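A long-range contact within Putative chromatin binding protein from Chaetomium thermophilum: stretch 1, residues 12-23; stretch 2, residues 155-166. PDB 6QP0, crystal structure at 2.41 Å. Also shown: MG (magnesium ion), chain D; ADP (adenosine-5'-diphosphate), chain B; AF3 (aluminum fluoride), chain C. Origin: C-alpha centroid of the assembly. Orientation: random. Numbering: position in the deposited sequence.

Stretch 1 12-23: SSGKTTRARQLY
Stretch 2 (155-166) VLQVGGGVEKAR

Not one conventional hydrogen bond joins the two stretches; the polar link between them is a pair of CA-H...O contacts, in which backbone carbonyls of the nucleotide-binding loop meet alpha carbons of the partner. Ser13 O lies 3.4 Å from Gly159 CA (angle at H 148°), and Ser12 O lies 3.4 Å from Ala165 CA (133°). Stretch 1 runs as a loop through Ser12 (phi/psi 59/40), Ser13 (-100/-1) and the N-cap Gly14 (102/18), then as a helix from Lys15 to Tyr23 and beyond. Stretch 2 enters on a strand already under way at Val155, and the chain continues through Gly159 (161/132), Gly160 (-92/-5) and the N-cap Gly161 (132/156) before a second helix starts at Val162. The first helix and the strand approach to 9.0 Å between axes, their N-to-C directions 131° apart. Register is set by Ser13 CA and Gly159 CA at 4.6 Å and by Lys15 CA and Val158 CA at 6.0 Å.

Val158 (chi1 t), the residue most covered by the other stretch, points toward the loop and the start of the helix. Its CG1 sits 3.4 Å from Ser13 O and 3.5 Å from Gly14 O, while CG2 packs 3.8 Å from Arg18 CB. One helical turn on, Leu22 (t, chi2 p) meets Leu156 (t, p), CD2 to CD2 at 4.2 Å. Gln157, between the two inward-facing strand residues, points away. Ala165, on the second helix, points toward the loop, its CB 4.3 Å from Ser13 CA. In all, 392 Å² is buried, both sides summed.

Gly14 has backbone angles that by themselves call for glycine; an ideal CB would also come 2.7 Å from ADP N7 and 3.4 Å from Val158 CG1. Gly159 and Gly161 likewise have glycine-demanding angles.

The loop and the start of the helix that follows it hold ADP and aluminum fluoride. Ser12 N donates to AF3 F3 at 3.1 Å. Lys15 (m, t, chi3 -100°, p) turns its end away from stretch 2, placing NZ 2.5 Å from ADP O3B and 3.0 Å from AF3 F3. Thr16 OG1 (chi1 m) binds MG at 2.0 Å. Thr17 N donates to ADP O2A at 2.7 Å, and Thr17 OG1 (chi1 m) makes a very short 2.4 Å hydrogen bond to that oxygen. Arg18 (chi1 -101°, p, t, chi4 81°) has ADP N6 over one guanidinium face, with NH2 3.9 Å from N6; its NH1 donates a weak 3.1 Å hydrogen bond to Gln21 OE1.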

# COMPACT_ATOMS: atom_id res chain seq x y z
N SER A 12 -10.67 1.36 1.28
CA SER A 12 -11.38 2.22 0.32
C SER A 12 -10.99 3.69 0.51
O SER A 12 -11.83 4.59 0.41
CB SER A 12 -12.89 2.03 0.44
OG SER A 12 -13.22 0.99 1.35
N SER A 13 -9.71 3.93 0.76
CA SER A 13 -9.20 5.28 0.96
C SER A 13 -8.52 5.84 -0.28
O SER A 13 -8.06 6.99 -0.26
CB SER A 13 -8.22 5.31 2.14
OG SER A 13 -7.12 4.45 1.91
N GLY A 14 -8.44 5.07 -1.36
CA GLY A 14 -7.81 5.53 -2.58
C GLY A 14 -6.42 5.01 -2.84
O GLY A 14 -5.70 5.60 -3.66
N LYS A 15 -6.00 3.94 -2.17
CA LYS A 15 -4.67 3.39 -2.38
C LYS A 15 -4.46 3.01 -3.84
O LYS A 15 -3.51 3.46 -4.49
CB LYS A 15 -4.45 2.18 -1.47
CG LYS A 15 -4.39 2.50 0.01
CD LYS A 15 -4.25 1.25 0.86
CE LYS A 15 -5.58 0.81 1.45
NZ LYS A 15 -6.63 0.60 0.41
N THR A 16 -5.35 2.16 -4.38
CA THR A 16 -5.19 1.69 -5.75
C THR A 16 -5.21 2.86 -6.73
O THR A 16 -4.42 2.88 -7.69
CB THR A 16 -6.30 0.69 -6.09
OG1 THR A 16 -6.36 -0.33 -5.09
CG2 THR A 16 -6.04 0.05 -7.45
N THR A 17 -6.08 3.84 -6.50
CA THR A 17 -6.17 4.98 -7.41
C THR A 17 -4.87 5.77 -7.42
O THR A 17 -4.34 6.09 -8.49
CB THR A 17 -7.35 5.87 -7.00
OG1 THR A 17 -8.47 5.04 -6.67
CG2 THR A 17 -7.73 6.81 -8.13
N ARG A 18 -4.33 6.07 -6.24
CA ARG A 18 -3.06 6.78 -6.18
C ARG A 18 -1.90 5.91 -6.65
O ARG A 18 -0.96 6.41 -7.27
CB ARG A 18 -2.80 7.26 -4.75
CG ARG A 18 -3.09 8.74 -4.51
CD ARG A 18 -4.55 9.09 -4.76
NE ARG A 18 -4.89 10.40 -4.20
CZ ARG A 18 -4.64 11.56 -4.78
NH1 ARG A 18 -4.03 11.60 -5.96
NH2 ARG A 18 -4.99 12.69 -4.19
N ALA A 19 -1.96 4.60 -6.39
CA ALA A 19 -0.88 3.71 -6.81
C ALA A 19 -0.76 3.67 -8.33
O ALA A 19 0.35 3.65 -8.87
CB ALA A 19 -1.10 2.30 -6.26
N ARG A 20 -1.89 3.66 -9.03
CA ARG A 20 -1.86 3.72 -10.49
C ARG A 20 -1.18 5.00 -10.96
O ARG A 20 -0.29 4.96 -11.82
CB ARG A 20 -3.28 3.63 -11.05
CG ARG A 20 -3.94 2.27 -10.85
CD ARG A 20 -5.45 2.36 -11.05
NE ARG A 20 -6.09 1.06 -10.91
CZ ARG A 20 -7.40 0.89 -10.75
NH1 ARG A 20 -8.21 1.94 -10.70
NH2 ARG A 20 -7.90 -0.34 -10.63
N GLN A 21 -1.59 6.14 -10.41
CA GLN A 21 -0.97 7.41 -10.76
C GLN A 21 0.53 7.37 -10.52
O GLN A 21 1.31 7.83 -11.37
CB GLN A 21 -1.61 8.54 -9.95
CG GLN A 21 -3.11 8.67 -10.14
CD GLN A 21 -3.73 9.71 -9.22
OE1 GLN A 21 -3.04 10.57 -8.67
NE2 GLN A 21 -5.05 9.64 -9.05
N LEU A 22 0.95 6.84 -9.38
CA LEU A 22 2.38 6.72 -9.10
C LEU A 22 3.08 5.88 -10.15
O LEU A 22 4.16 6.23 -10.63
CB LEU A 22 2.59 6.13 -7.71
CG LEU A 22 4.03 6.07 -7.21
CD1 LEU A 22 4.58 7.46 -6.96
CD2 LEU A 22 4.12 5.22 -5.95
N TYR A 23 2.47 4.75 -10.53
CA TYR A 23 3.05 3.90 -11.57
C TYR A 23 3.23 4.68 -12.87
O TYR A 23 4.33 4.73 -13.42
CB TYR A 23 2.15 2.68 -11.80
CG TYR A 23 2.69 1.68 -12.80
CD1 TYR A 23 2.58 1.91 -14.17
CD2 TYR A 23 3.29 0.50 -12.38
CE1 TYR A 23 3.07 0.99 -15.09
CE2 TYR A 23 3.77 -0.42 -13.29
CZ TYR A 23 3.66 -0.17 -14.64
OH TYR A 23 4.15 -1.09 -15.55
N VAL A 155 7.25 5.48 2.74
CA VAL A 155 5.84 5.23 3.00
C VAL A 155 5.02 6.34 2.36
O VAL A 155 5.38 7.52 2.44
CB VAL A 155 5.55 5.14 4.52
CG1 VAL A 155 4.07 4.89 4.76
CG2 VAL A 155 6.41 4.06 5.16
N LEU A 156 3.93 5.95 1.71
CA LEU A 156 3.03 6.89 1.03
C LEU A 156 1.61 6.65 1.54
O LEU A 156 0.96 5.68 1.15
CB LEU A 156 3.11 6.72 -0.49
CG LEU A 156 2.01 7.43 -1.29
CD1 LEU A 156 1.99 8.92 -0.98
CD2 LEU A 156 2.21 7.19 -2.78
N GLN A 157 1.14 7.54 2.41
CA GLN A 157 -0.20 7.42 2.97
C GLN A 157 -1.21 8.12 2.07
O GLN A 157 -0.92 9.16 1.46
CB GLN A 157 -0.26 8.01 4.38
CG GLN A 157 -1.56 7.73 5.10
CD GLN A 157 -1.52 8.17 6.55
OE1 GLN A 157 -0.61 8.89 6.97
NE2 GLN A 157 -2.50 7.73 7.33
N VAL A 158 -2.41 7.55 2.00
CA VAL A 158 -3.47 8.05 1.14
C VAL A 158 -4.76 8.05 1.93
O VAL A 158 -4.96 7.23 2.83
CB VAL A 158 -3.61 7.20 -0.15
CG1 VAL A 158 -4.82 7.65 -0.96
CG2 VAL A 158 -2.34 7.30 -0.99
N GLY A 159 -5.65 8.98 1.60
CA GLY A 159 -6.94 9.03 2.25
C GLY A 159 -7.64 10.35 2.10
O GLY A 159 -7.04 11.41 2.30
N GLY A 160 -8.92 10.30 1.72
CA GLY A 160 -9.77 11.47 1.73
C GLY A 160 -10.56 11.64 3.01
O GLY A 160 -11.25 12.65 3.18
N GLY A 161 -10.46 10.68 3.92
CA GLY A 161 -11.15 10.75 5.20
C GLY A 161 -11.89 9.47 5.52
O GLY A 161 -12.24 8.70 4.62
N VAL A 162 -12.13 9.23 6.81
CA VAL A 162 -12.91 8.07 7.22
C VAL A 162 -14.31 8.13 6.64
O VAL A 162 -14.91 7.10 6.32
CB VAL A 162 -12.94 7.96 8.76
CG1 VAL A 162 -13.72 6.73 9.20
CG2 VAL A 162 -11.52 7.93 9.32
N GLU A 163 -14.87 9.34 6.50
CA GLU A 163 -16.23 9.48 6.00
C GLU A 163 -16.29 9.22 4.50
O GLU A 163 -17.14 8.46 4.03
CB GLU A 163 -16.76 10.87 6.34
N LYS A 164 -15.41 9.87 3.73
CA LYS A 164 -15.39 9.63 2.30
C LYS A 164 -15.00 8.19 1.98
O LYS A 164 -15.45 7.63 0.97
CB LYS A 164 -14.42 10.60 1.61
CG LYS A 164 -14.89 12.04 1.62
N ALA A 165 -14.17 7.57 2.83
CA ALA A 165 -13.84 6.17 2.64
C ALA A 165 -15.02 5.27 2.96
O ALA A 165 -15.30 4.32 2.22
CB ALA A 165 -12.63 5.79 3.50
N ARG A 166 -15.74 5.56 4.05
CA ARG A 166 -16.92 4.77 4.38
C ARG A 166 -17.97 4.86 3.28
O ARG A 166 -18.60 3.86 2.93
CB ARG A 166 -17.50 5.22 5.72
CG ARG A 166 -18.60 4.30 6.23
CD ARG A 166 -19.20 4.78 7.55
NE ARG A 166 -18.34 4.51 8.70
CZ ARG A 166 -17.59 5.42 9.32
NH1 ARG A 166 -17.58 6.68 8.92
NH2 ARG A 166 -16.84 5.05 10.35
MG MG D . -5.99 -1.12 -3.27
PB ADP B . -8.73 1.25 -2.30
O1B ADP B . -8.29 0.28 -3.37
O2B ADP B . -9.56 0.52 -1.27
O3B ADP B . -7.52 1.85 -1.62
PA ADP B . -9.67 2.87 -4.55
O1A ADP B . -10.11 1.69 -5.37
O2A ADP B . -8.29 3.32 -4.98
O3A ADP B . -9.66 2.45 -2.95
O5' ADP B . -10.76 4.11 -4.74
C5' ADP B . -12.02 3.97 -4.10
C4' ADP B . -12.98 4.75 -4.73
O4' ADP B . -12.82 6.20 -4.34
C3' ADP B . -12.80 4.71 -6.32
O3' ADP B . -14.14 4.74 -7.00
C2' ADP B . -12.15 5.73 -6.61
O2' ADP B . -12.61 6.26 -7.91
C1' ADP B . -12.43 6.84 -5.41
N9 ADP B . -11.22 7.53 -5.12
C8 ADP B . -10.05 7.12 -4.64
N7 ADP B . -9.25 8.20 -4.58
C5 ADP B . -9.95 9.25 -5.04
C6 ADP B . -9.61 10.58 -5.19
N6 ADP B . -8.62 11.65 -5.07
N1 ADP B . -10.49 11.44 -5.67
C2 ADP B . -11.73 11.02 -6.01
N3 ADP B . -12.07 9.72 -5.87
C4 ADP B . -11.17 8.84 -5.38
AL AF3 C . -9.19 -1.62 -1.59
F1 AF3 C . -7.76 -1.76 -2.52
F2 AF3 C . -10.71 -1.60 -2.37
F3 AF3 C . -9.10 -1.02 0.00
O HOH W 1 -6.77 -2.90 -4.52